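Local structure of signal recognition 54 kDa protein (Pyrococcus furiosus, 3DM5) at residues L120-Y123 and F124-G128; P283-P286 and P287-V290; Q206-V210 and I211-E215. The protein belongs to the SRP54 family of signal recognition particle proteins, combining a helical bundle, a P-loop GTPase domain and a domain of the signal-peptide-binding family. All coordinates share one frame; numbering follows the deposited sequence.

All three interactions are local contacts within the P-loop-type GTPase domain, each at an end of a helix. Interaction 1 closes helix 113-125, interaction 3 closes helix 198-211, and interaction 2 opens helix 286-293. Interactions 1 and 2 each join a largely buried aromatic side to a charged side that meets a second subunit, and they touch where Tyr123 CE1 packs on Pro283 CG at 3.8 Å. Interaction 3, about 22 Å from interaction 1 between centres, is touched by no other chain of the assembly; it is largely apolar, with exposed residues on its outer side. Lys270 of strand 269-273 bonds to Phe284 of interaction 2 through the backbone and to Glu215 of interaction 3 through its side chain.

Interaction 1 of 3, residues L120-Y123 and F124-G128; sequences LARY and FQKRG. With SO4 (sulfate ion), chain C.
Residues Leu120-Tyr123 and Phe124-Gly128 form the C-terminal part of helix 113-125 and the exit from it. Phe124 N donates to Leu120 O at 3.1 Å and Gln125 N to Ala121 O at 2.9 Å, followed by Lys126 N to Arg122 O in the same i to i+4 pattern. Gln125 to Gly128 make a type I turn. A Schellman motif ends the helix: Gly128 N reaches back to Gln125 O at 2.9 Å, inside a wider bond to Phe124 O from the residue after Gly128, which has the positive phi of the C-prime position.

Tyr123 is the central side chain. With CG anti to the backbone N (chi1 167°), its ring sits beside the carbonyl side, where Arg127 can lie flat upon one face. The guanidinium and ring planes differ by 17°, and Arg127 CZ stands 3.8 Å from the Tyr123 ring centroid, a cation-pi stack. Arg127 NH1 also donates to Tyr123 O at 2.8 Å, a bent bond that, together with the stack, restrains the guanidinium. The Tyr123 edge meets the face of Phe124 in a T-shaped pair, planes at 84°. In a separate pair, Arg122 NH1 donates to Gln125 OE1 at 2.7 Å, while Lys126 CG lies over one guanidinium face. A sulfate ion, probably from the crystallisation liquor, accepts from Lys126 NZ and Arg127 NH2.

Arg127 O accepts from Arg400 of the second subunit. On the inner side Leu120 and Phe124 pack on Leu103 of strand 101-106, and Ala121 rests on Val131 and Val133 of strand 131-135, seating the helix against the sheet.

Interaction 2 of 3, residues P283-P286 and P287-V290; sequences PFDP and PRFV
Asp285 occupies the N-cap of helix 286-293, yet its carboxylate makes no capping bond and instead runs alongside Arg288, pointing the same way. Asp285 OD2 and Arg288 NE are 4.1 Å apart, too far for a salt bridge. One water joins them, donating to Asp285 OD2 at 2.8 Å and accepting from Arg288 NE at 3.1 Å.

The helix starts through the main chain. Asp285 O takes Phe289 N at 2.9 Å and, weakly, Arg288 N; Pro286 O takes Val290 N at 2.8 Å, the N-H pointing almost straight at it (173°). Pro286 and Pro287, which have no N-H to offer, occupy the first turn, where no such donor is needed. On the apolar side Phe284 CE1 lies over one face of the Phe289 ring, toward its rim, 3.5 Å from Phe289 CG. The rings are inclined at 55°, neither stacked nor T-shaped. Both pack against Leu259 and Ile272, with Phe289 also reaching Leu3 and Leu87.

The charged ends find their stronger partners on the second subunit: Asp285 OD2 with Lys331 of that chain, Arg288 NH2 with its Asp332. The two charges are thus bridged to each other by water, while each forms its salt bridge across the subunit interface.

Interaction 3 of 3, residues Q206-V210 and I211-E215; sequences QISNV and IHPHE
Ile211 N donates to Ile207 O at 3.0 Å, the last regular i to i+4 bond of helix 198-211. This helix forms the connection of a beta-alpha-beta unit in the P-loop domain, joining parallel strands 185-189 and 215-221, with strand 101-106 between them in the sheet. Residues 212-214 make the short passage from the helix end to strand 215-221.

The chain leaves the helix at His212, where phi turns positive, to 63°. His212 N still donates to Ser208 O at 3.0 Å, but approaches from above the carbonyl plane, 42° out of it, as the backbone swings off the helical path. Pro213 comes next and brings no further N-H; its CD instead sits 3.3 Å from Ser208 O. That oxygen thus meets the first two residues of the exit, one through a hydrogen bond and one through a carbon.

Ile211 places CG1 between its backbone N and carbonyl carbon (chi1 79°), which brings CG1 to 3.5 Å from Ile207 O. Its other branch, CG2, approaches Ile207 CG2 at 4.4 Å and Val210 CG1 at 4.3 Å, a loose apolar grouping along the last turn. On the outer side the His212 ring offers its edge to Asn209 O.

Inside, Ile207 packs on Ile168 and Ala171 of helix 167-180, while Glu215, beginning the strand, forms a salt bridge from OE2 to Lys270 and hydrogen-bonds Ser243. Ser208 and Pro213 both lean on Leu104 of strand 101-106, and between themselves Ser208 OG touches Pro213 CD at 3.6 Å.

Interaction 1 of 3, residues L120-Y123 and F124-G128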
ATOM      1  N   LEU A 120      19.062 -28.951  -2.453  1.00 36.93           N
ATOM      2  CA  LEU A 120      20.246 -29.371  -1.702  1.00 36.72           C
ATOM      3  C   LEU A 120      21.105 -30.372  -2.508  1.00 39.18           C
ATOM      4  O   LEU A 120      22.320 -30.252  -2.575  1.00 34.88           O
ATOM      5  CB  LEU A 120      19.828 -29.940  -0.351  1.00 39.09           C
ATOM      6  CG  LEU A 120      20.896 -30.019   0.732  1.00 41.77           C
ATOM      7  CD1 LEU A 120      21.527 -28.670   0.972  1.00 36.87           C
ATOM      8  CD2 LEU A 120      20.267 -30.549   1.982  1.00 37.20           C
ATOM      9  N   ALA A 121      20.475 -31.331  -3.164  1.00 34.46           N
ATOM     10  CA  ALA A 121      21.225 -32.254  -4.011  1.00 35.25           C
ATOM     11  C   ALA A 121      21.971 -31.500  -5.102  1.00 42.61           C
ATOM     12  O   ALA A 121      23.174 -31.711  -5.313  1.00 41.89           O
ATOM     13  CB  ALA A 121      20.303 -33.281  -4.618  1.00 34.51           C
ATOM     14  N   ARG A 122      21.261 -30.609  -5.784  1.00 44.12           N
ATOM     15  CA  ARG A 122      21.854 -29.823  -6.862  1.00 39.09           C
ATOM     16  C   ARG A 122      22.959 -28.890  -6.352  1.00 44.93           C
ATOM     17  O   ARG A 122      23.979 -28.717  -7.018  1.00 50.97           O
ATOM     18  CB  ARG A 122      20.778 -29.009  -7.596  1.00 44.81           C
ATOM     19  CG  ARG A 122      21.328 -27.947  -8.555  1.00 50.04           C
ATOM     20  CD  ARG A 122      22.108 -28.569  -9.707  1.00 55.39           C
ATOM     21  NE  ARG A 122      22.583 -27.553 -10.638  1.00 74.71           N
ATOM     22  CZ  ARG A 122      23.524 -27.754 -11.554  1.00 73.70           C
ATOM     23  NH1 ARG A 122      24.105 -28.939 -11.653  1.00 67.75           N
ATOM     24  NH2 ARG A 122      23.893 -26.767 -12.364  1.00 74.10           N
ATOM     25  N   TYR A 123      22.749 -28.273  -5.190  1.00 34.90           N
ATOM     26  CA  TYR A 123      23.772 -27.432  -4.593  1.00 40.90           C
ATOM     27  C   TYR A 123      25.079 -28.207  -4.481  1.00 46.40           C
ATOM     28  O   TYR A 123      26.141 -27.704  -4.849  1.00 49.72           O
ATOM     29  CB  TYR A 123      23.331 -26.921  -3.206  1.00 40.66           C
ATOM     30  CG  TYR A 123      24.431 -26.298  -2.367  1.00 39.60           C
ATOM     31  CD1 TYR A 123      24.636 -24.931  -2.368  1.00 41.54           C
ATOM     32  CD2 TYR A 123      25.263 -27.075  -1.562  1.00 48.94           C
ATOM     33  CE1 TYR A 123      25.642 -24.351  -1.596  1.00 44.18           C
ATOM     34  CE2 TYR A 123      26.284 -26.492  -0.787  1.00 38.17           C
ATOM     35  CZ  TYR A 123      26.458 -25.133  -0.815  1.00 43.39           C
ATOM     36  OH  TYR A 123      27.444 -24.526  -0.066  1.00 43.89           O
ATOM     37  N   PHE A 124      25.003 -29.430  -3.968  1.00 41.88           N
ATOM     38  CA  PHE A 124      26.204 -30.230  -3.789  1.00 49.63           C
ATOM     39  C   PHE A 124      26.809 -30.756  -5.090  1.00 47.20           C
ATOM     40  O   PHE A 124      28.027 -30.778  -5.242  1.00 51.57           O
ATOM     41  CB  PHE A 124      25.963 -31.374  -2.805  1.00 49.64           C
ATOM     42  CG  PHE A 124      26.012 -30.940  -1.386  1.00 39.56           C
ATOM     43  CD1 PHE A 124      24.915 -31.100  -0.551  1.00 28.98           C
ATOM     44  CD2 PHE A 124      27.146 -30.311  -0.897  1.00 32.97           C
ATOM     45  CE1 PHE A 124      24.972 -30.674   0.782  1.00 40.10           C
ATOM     46  CE2 PHE A 124      27.209 -29.881   0.431  1.00 41.22           C
ATOM     47  CZ  PHE A 124      26.124 -30.067   1.272  1.00 38.77           C
ATOM     48  N   GLN A 125      25.959 -31.183  -6.013  1.00 41.21           N
ATOM     49  CA  GLN A 125      26.423 -31.663  -7.311  1.00 49.76           C
ATOM     50  C   GLN A 125      27.151 -30.580  -8.119  1.00 56.64           C
ATOM     51  O   GLN A 125      28.235 -30.803  -8.645  1.00 63.83           O
ATOM     52  CB  GLN A 125      25.259 -32.226  -8.120  1.00 44.23           C
ATOM     53  CG  GLN A 125      25.722 -32.977  -9.322  1.00 54.95           C
ATOM     54  CD  GLN A 125      25.061 -32.489 -10.598  1.00 64.91           C
ATOM     55  OE1 GLN A 125      24.479 -31.410 -10.633  1.00 62.23           O
ATOM     56  NE2 GLN A 125      25.157 -33.284 -11.656  1.00 69.86           N
ATOM     57  N   LYS A 126      26.540 -29.409  -8.220  1.00 59.34           N
ATOM     58  CA  LYS A 126      27.201 -28.238  -8.783  1.00 63.79           C
ATOM     59  C   LYS A 126      28.618 -28.058  -8.259  1.00 60.45           C
ATOM     60  O   LYS A 126      29.445 -27.448  -8.927  1.00 66.63           O
ATOM     61  CB  LYS A 126      26.414 -26.964  -8.453  1.00 67.64           C
ATOM     62  CG  LYS A 126      25.540 -26.453  -9.567  1.00 66.29           C
ATOM     63  CD  LYS A 126      25.211 -24.987  -9.329  1.00 83.64           C
ATOM     64  CE  LYS A 126      24.908 -24.264 -10.633  1.00 98.19           C
ATOM     65  NZ  LYS A 126      25.328 -22.829 -10.585  1.00104.60           N
ATOM     66  N   ARG A 127      28.892 -28.551  -7.058  1.00 53.92           N
ATOM     67  CA  ARG A 127      30.188 -28.293  -6.435  1.00 58.37           C
ATOM     68  C   ARG A 127      31.084 -29.526  -6.474  1.00 62.85           C
ATOM     69  O   ARG A 127      32.007 -29.669  -5.662  1.00 57.70           O
ATOM     70  CB  ARG A 127      30.024 -27.766  -5.005  1.00 51.45           C
ATOM     71  CG  ARG A 127      29.184 -26.506  -4.940  1.00 54.50           C
ATOM     72  CD  ARG A 127      29.274 -25.798  -3.595  1.00 49.77           C
ATOM     73  NE  ARG A 127      28.710 -24.453  -3.649  1.00 55.01           N
ATOM     74  CZ  ARG A 127      27.603 -24.121  -4.310  1.00 52.20           C
ATOM     75  NH1 ARG A 127      26.891 -25.032  -4.946  1.00 50.58           N
ATOM     76  NH2 ARG A 127      27.195 -22.870  -4.315  1.00 61.59           N
ATOM     77  N   GLY A 128      30.802 -30.411  -7.428  1.00 54.95           N
ATOM     78  CA  GLY A 128      31.668 -31.547  -7.691  1.00 65.38           C
ATOM     79  C   GLY A 128      31.426 -32.824  -6.913  1.00 62.56           C
ATOM     80  O   GLY A 128      32.242 -33.737  -6.957  1.00 67.14           O
TER
HETATM   81  S   SO4 C 444      25.599 -21.460  -7.056  1.00122.65           S
HETATM   82  O1  SO4 C 444      26.853 -22.052  -7.535  1.00101.37           O
HETATM   83  O2  SO4 C 444      25.904 -20.312  -6.205  1.00 97.98           O
HETATM   84  O3  SO4 C 444      24.801 -21.010  -8.197  1.00106.71           O
HETATM   85  O4  SO4 C 444      24.848 -22.456  -6.287  1.00101.26           O

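Interaction 2 of 3, residues P283-P286 and P287-V290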
ATOM      1  N   PRO A 283      23.047 -20.608   1.138  1.00 45.19           N
ATOM      2  CA  PRO A 283      23.475 -20.938   2.495  1.00 42.42           C
ATOM      3  C   PRO A 283      23.219 -19.751   3.401  1.00 42.71           C
ATOM      4  O   PRO A 283      23.198 -18.612   2.933  1.00 49.13           O
ATOM      5  CB  PRO A 283      24.975 -21.201   2.345  1.00 40.00           C
ATOM      6  CG  PRO A 283      25.189 -21.452   0.895  1.00 41.10           C
ATOM      7  CD  PRO A 283      24.163 -20.637   0.183  1.00 42.25           C
ATOM      8  N   PHE A 284      23.013 -20.023   4.686  1.00 40.37           N
ATOM      9  CA  PHE A 284      22.680 -18.977   5.623  1.00 39.10           C
ATOM     10  C   PHE A 284      23.879 -18.636   6.491  1.00 45.96           C
ATOM     11  O   PHE A 284      24.408 -19.467   7.238  1.00 47.89           O
ATOM     12  CB  PHE A 284      21.477 -19.362   6.477  1.00 38.05           C
ATOM     13  CG  PHE A 284      20.914 -18.216   7.289  1.00 36.80           C
ATOM     14  CD1 PHE A 284      20.187 -17.204   6.675  1.00 39.71           C
ATOM     15  CD2 PHE A 284      21.099 -18.160   8.656  1.00 32.57           C
ATOM     16  CE1 PHE A 284      19.657 -16.150   7.421  1.00 34.51           C
ATOM     17  CE2 PHE A 284      20.572 -17.115   9.403  1.00 33.89           C
ATOM     18  CZ  PHE A 284      19.851 -16.114   8.781  1.00 38.36           C
ATOM     19  N   ASP A 285      24.303 -17.392   6.364  1.00 38.59           N
ATOM     20  CA  ASP A 285      25.473 -16.884   7.041  1.00 44.50           C
ATOM     21  C   ASP A 285      25.024 -15.548   7.623  1.00 45.08           C
ATOM     22  O   ASP A 285      25.077 -14.512   6.945  1.00 37.86           O
ATOM     23  CB  ASP A 285      26.621 -16.725   6.028  1.00 43.39           C
ATOM     24  CG  ASP A 285      27.917 -16.251   6.666  1.00 50.02           C
ATOM     25  OD1 ASP A 285      27.904 -15.757   7.816  1.00 48.07           O
ATOM     26  OD2 ASP A 285      28.959 -16.370   5.995  1.00 56.28           O
ATOM     27  N   PRO A 286      24.540 -15.588   8.878  1.00 46.48           N
ATOM     28  CA  PRO A 286      23.884 -14.478   9.594  1.00 42.05           C
ATOM     29  C   PRO A 286      24.493 -13.097   9.340  1.00 37.13           C
ATOM     30  O   PRO A 286      23.752 -12.210   8.946  1.00 42.28           O
ATOM     31  CB  PRO A 286      24.015 -14.889  11.073  1.00 39.60           C
ATOM     32  CG  PRO A 286      23.912 -16.370  11.018  1.00 40.17           C
ATOM     33  CD  PRO A 286      24.618 -16.799   9.712  1.00 36.48           C
ATOM     34  N   PRO A 287      25.808 -12.922   9.556  1.00 45.39           N
ATOM     35  CA  PRO A 287      26.397 -11.585   9.391  1.00 44.82           C
ATOM     36  C   PRO A 287      26.303 -11.047   7.959  1.00 42.09           C
ATOM     37  O   PRO A 287      26.163  -9.843   7.776  1.00 45.21           O
ATOM     38  CB  PRO A 287      27.875 -11.797   9.776  1.00 41.06           C
ATOM     39  CG  PRO A 287      27.932 -13.101  10.443  1.00 45.73           C
ATOM     40  CD  PRO A 287      26.823 -13.926   9.913  1.00 47.29           C
ATOM     41  N   ARG A 288      26.407 -11.932   6.972  1.00 43.06           N
ATOM     42  CA  ARG A 288      26.309 -11.571   5.563  1.00 41.72           C
ATOM     43  C   ARG A 288      24.870 -11.287   5.181  1.00 47.56           C
ATOM     44  O   ARG A 288      24.583 -10.379   4.403  1.00 46.39           O
ATOM     45  CB  ARG A 288      26.796 -12.723   4.697  1.00 48.00           C
ATOM     46  CG  ARG A 288      28.129 -13.270   5.095  1.00 58.01           C
ATOM     47  CD  ARG A 288      29.221 -12.694   4.243  1.00 63.94           C
ATOM     48  NE  ARG A 288      30.496 -12.741   4.942  1.00 73.11           N
ATOM     49  CZ  ARG A 288      31.590 -12.108   4.536  1.00 78.96           C
ATOM     50  NH1 ARG A 288      31.567 -11.384   3.423  1.00 73.93           N
ATOM     51  NH2 ARG A 288      32.709 -12.203   5.244  1.00 76.37           N
ATOM     52  N   PHE A 289      23.963 -12.097   5.715  1.00 45.43           N
ATOM     53  CA  PHE A 289      22.546 -11.935   5.448  1.00 47.10           C
ATOM     54  C   PHE A 289      22.049 -10.615   6.050  1.00 46.42           C
ATOM     55  O   PHE A 289      21.432  -9.809   5.365  1.00 39.54           O
ATOM     56  CB  PHE A 289      21.797 -13.135   5.997  1.00 40.16           C
ATOM     57  CG  PHE A 289      20.304 -13.052   5.862  1.00 43.75           C
ATOM     58  CD1 PHE A 289      19.672 -13.573   4.746  1.00 39.43           C
ATOM     59  CD2 PHE A 289      19.524 -12.510   6.890  1.00 36.45           C
ATOM     60  CE1 PHE A 289      18.294 -13.526   4.627  1.00 38.08           C
ATOM     61  CE2 PHE A 289      18.154 -12.465   6.782  1.00 34.61           C
ATOM     62  CZ  PHE A 289      17.536 -12.978   5.639  1.00 36.58           C
ATOM     63  N   VAL A 290      22.342 -10.387   7.322  1.00 39.44           N
ATOM     64  CA  VAL A 290      21.904  -9.167   7.986  1.00 42.14           C
ATOM     65  C   VAL A 290      22.533  -7.948   7.327  1.00 48.11           C
ATOM     66  O   VAL A 290      21.966  -6.859   7.332  1.00 48.03           O
ATOM     67  CB  VAL A 290      22.264  -9.186   9.473  1.00 31.30           C
ATOM     68  CG1 VAL A 290      22.236  -7.791  10.055  1.00 37.95           C
ATOM     69  CG2 VAL A 290      21.309 -10.065  10.202  1.00 40.49           C
TER
HETATM   70  O   HOH W   1      31.114 -15.000   7.030  1.00 48.17           O

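Interaction 3 of 3, residues Q206-V210 and I211-E215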
ATOM      1  N   GLN A 206      12.951 -42.938  14.973  1.00 46.11           N
ATOM      2  CA  GLN A 206      13.103 -44.288  14.442  1.00 44.70           C
ATOM      3  C   GLN A 206      13.930 -44.377  13.174  1.00 44.62           C
ATOM      4  O   GLN A 206      14.895 -45.133  13.156  1.00 46.81           O
ATOM      5  CB  GLN A 206      11.752 -44.952  14.261  1.00 47.33           C
ATOM      6  CG  GLN A 206      11.083 -45.198  15.593  1.00 56.19           C
ATOM      7  CD  GLN A 206       9.656 -45.680  15.470  1.00 59.81           C
ATOM      8  OE1 GLN A 206       9.162 -45.946  14.376  1.00 56.88           O
ATOM      9  NE2 GLN A 206       8.982 -45.791  16.603  1.00 57.52           N
ATOM     10  N   ILE A 207      13.574 -43.623  12.127  1.00 46.37           N
ATOM     11  CA  ILE A 207      14.376 -43.598  10.888  1.00 44.22           C
ATOM     12  C   ILE A 207      15.825 -43.169  11.115  1.00 43.74           C
ATOM     13  O   ILE A 207      16.733 -43.670  10.469  1.00 45.38           O
ATOM     14  CB  ILE A 207      13.808 -42.648   9.814  1.00 50.89           C
ATOM     15  CG1 ILE A 207      12.324 -42.885   9.602  1.00 61.68           C
ATOM     16  CG2 ILE A 207      14.517 -42.852   8.481  1.00 49.57           C
ATOM     17  CD1 ILE A 207      11.714 -41.998   8.544  1.00 63.05           C
ATOM     18  N   SER A 208      16.038 -42.227  12.023  1.00 40.60           N
ATOM     19  CA  SER A 208      17.384 -41.775  12.339  1.00 38.72           C
ATOM     20  C   SER A 208      18.211 -42.872  13.043  1.00 48.57           C
ATOM     21  O   SER A 208      19.440 -42.950  12.883  1.00 41.19           O
ATOM     22  CB  SER A 208      17.330 -40.504  13.201  1.00 45.11           C
ATOM     23  OG  SER A 208      18.616 -40.103  13.659  1.00 43.72           O
ATOM     24  N   ASN A 209      17.544 -43.707  13.831  1.00 47.55           N
ATOM     25  CA  ASN A 209      18.255 -44.749  14.555  1.00 43.39           C
ATOM     26  C   ASN A 209      18.683 -45.845  13.586  1.00 47.39           C
ATOM     27  O   ASN A 209      19.789 -46.379  13.637  1.00 49.94           O
ATOM     28  CB  ASN A 209      17.383 -45.312  15.670  1.00 39.30           C
ATOM     29  CG  ASN A 209      17.246 -44.352  16.853  1.00 43.67           C
ATOM     30  OD1 ASN A 209      16.300 -44.453  17.639  1.00 38.55           O
ATOM     31  ND2 ASN A 209      18.193 -43.422  16.982  1.00 39.80           N
ATOM     32  N   VAL A 210      17.789 -46.157  12.675  1.00 37.88           N
ATOM     33  CA  VAL A 210      18.078 -47.134  11.658  1.00 44.85           C
ATOM     34  C   VAL A 210      19.164 -46.717  10.646  1.00 55.81           C
ATOM     35  O   VAL A 210      20.042 -47.518  10.349  1.00 54.72           O
ATOM     36  CB  VAL A 210      16.804 -47.515  10.911  1.00 46.07           C
ATOM     37  CG1 VAL A 210      17.146 -48.416   9.744  1.00 44.85           C
ATOM     38  CG2 VAL A 210      15.818 -48.172  11.885  1.00 38.60           C
ATOM     39  N   ILE A 211      19.119 -45.491  10.110  1.00 49.33           N
ATOM     40  CA  ILE A 211      20.067 -45.133   9.040  1.00 43.50           C
ATOM     41  C   ILE A 211      21.316 -44.410   9.520  1.00 42.02           C
ATOM     42  O   ILE A 211      22.317 -44.385   8.815  1.00 44.96           O
ATOM     43  CB  ILE A 211      19.439 -44.359   7.833  1.00 45.49           C
ATOM     44  CG1 ILE A 211      19.227 -42.890   8.168  1.00 44.55           C
ATOM     45  CG2 ILE A 211      18.150 -45.007   7.351  1.00 44.96           C
ATOM     46  CD1 ILE A 211      18.801 -42.065   6.970  1.00 56.46           C
ATOM     47  N   HIS A 212      21.254 -43.819  10.707  1.00 42.88           N
ATOM     48  CA  HIS A 212      22.431 -43.244  11.338  1.00 41.40           C
ATOM     49  C   HIS A 212      22.989 -42.096  10.511  1.00 49.68           C
ATOM     50  O   HIS A 212      24.160 -42.119  10.121  1.00 44.38           O
ATOM     51  CB  HIS A 212      23.498 -44.331  11.500  1.00 55.45           C
ATOM     52  CG  HIS A 212      24.052 -44.436  12.889  1.00 65.43           C
ATOM     53  ND1 HIS A 212      23.361 -45.040  13.919  1.00 60.81           N
ATOM     54  CD2 HIS A 212      25.232 -44.024  13.413  1.00 70.58           C
ATOM     55  CE1 HIS A 212      24.090 -44.988  15.020  1.00 77.32           C
ATOM     56  NE2 HIS A 212      25.228 -44.378  14.741  1.00 80.97           N
ATOM     57  N   PRO A 213      22.158 -41.074  10.241  1.00 52.33           N
ATOM     58  CA  PRO A 213      22.579 -40.022   9.319  1.00 45.45           C
ATOM     59  C   PRO A 213      23.649 -39.178   9.966  1.00 44.27           C
ATOM     60  O   PRO A 213      23.758 -39.128  11.200  1.00 42.24           O
ATOM     61  CB  PRO A 213      21.318 -39.166   9.154  1.00 50.36           C
ATOM     62  CG  PRO A 213      20.288 -39.723  10.093  1.00 46.70           C
ATOM     63  CD  PRO A 213      20.973 -40.673  11.010  1.00 51.67           C
ATOM     64  N   HIS A 214      24.434 -38.504   9.142  1.00 39.81           N
ATOM     65  CA  HIS A 214      25.318 -37.472   9.661  1.00 44.23           C
ATOM     66  C   HIS A 214      24.537 -36.291  10.243  1.00 45.74           C
ATOM     67  O   HIS A 214      24.993 -35.643  11.174  1.00 43.51           O
ATOM     68  CB  HIS A 214      26.282 -36.952   8.589  1.00 41.78           C
ATOM     69  CG  HIS A 214      27.023 -35.726   9.018  1.00 50.61           C
ATOM     70  ND1 HIS A 214      26.856 -34.501   8.411  1.00 64.55           N
ATOM     71  CD2 HIS A 214      27.904 -35.523  10.030  1.00 41.82           C
ATOM     72  CE1 HIS A 214      27.614 -33.599   9.013  1.00 58.31           C
ATOM     73  NE2 HIS A 214      28.260 -34.199   9.998  1.00 50.31           N
ATOM     74  N   GLU A 215      23.362 -36.017   9.688  1.00 43.81           N
ATOM     75  CA  GLU A 215      22.600 -34.845  10.087  1.00 45.18           C
ATOM     76  C   GLU A 215      21.111 -35.009   9.814  1.00 44.49           C
ATOM     77  O   GLU A 215      20.710 -35.653   8.845  1.00 43.04           O
ATOM     78  CB  GLU A 215      23.138 -33.601   9.378  1.00 38.08           C
ATOM     79  CG  GLU A 215      22.705 -32.313   9.997  1.00 49.49           C
ATOM     80  CD  GLU A 215      23.673 -31.170   9.718  1.00 55.57           C
ATOM     81  OE1 GLU A 215      24.899 -31.421   9.625  1.00 59.76           O
ATOM     82  OE2 GLU A 215      23.209 -30.016   9.603  1.00 52.35           O
TER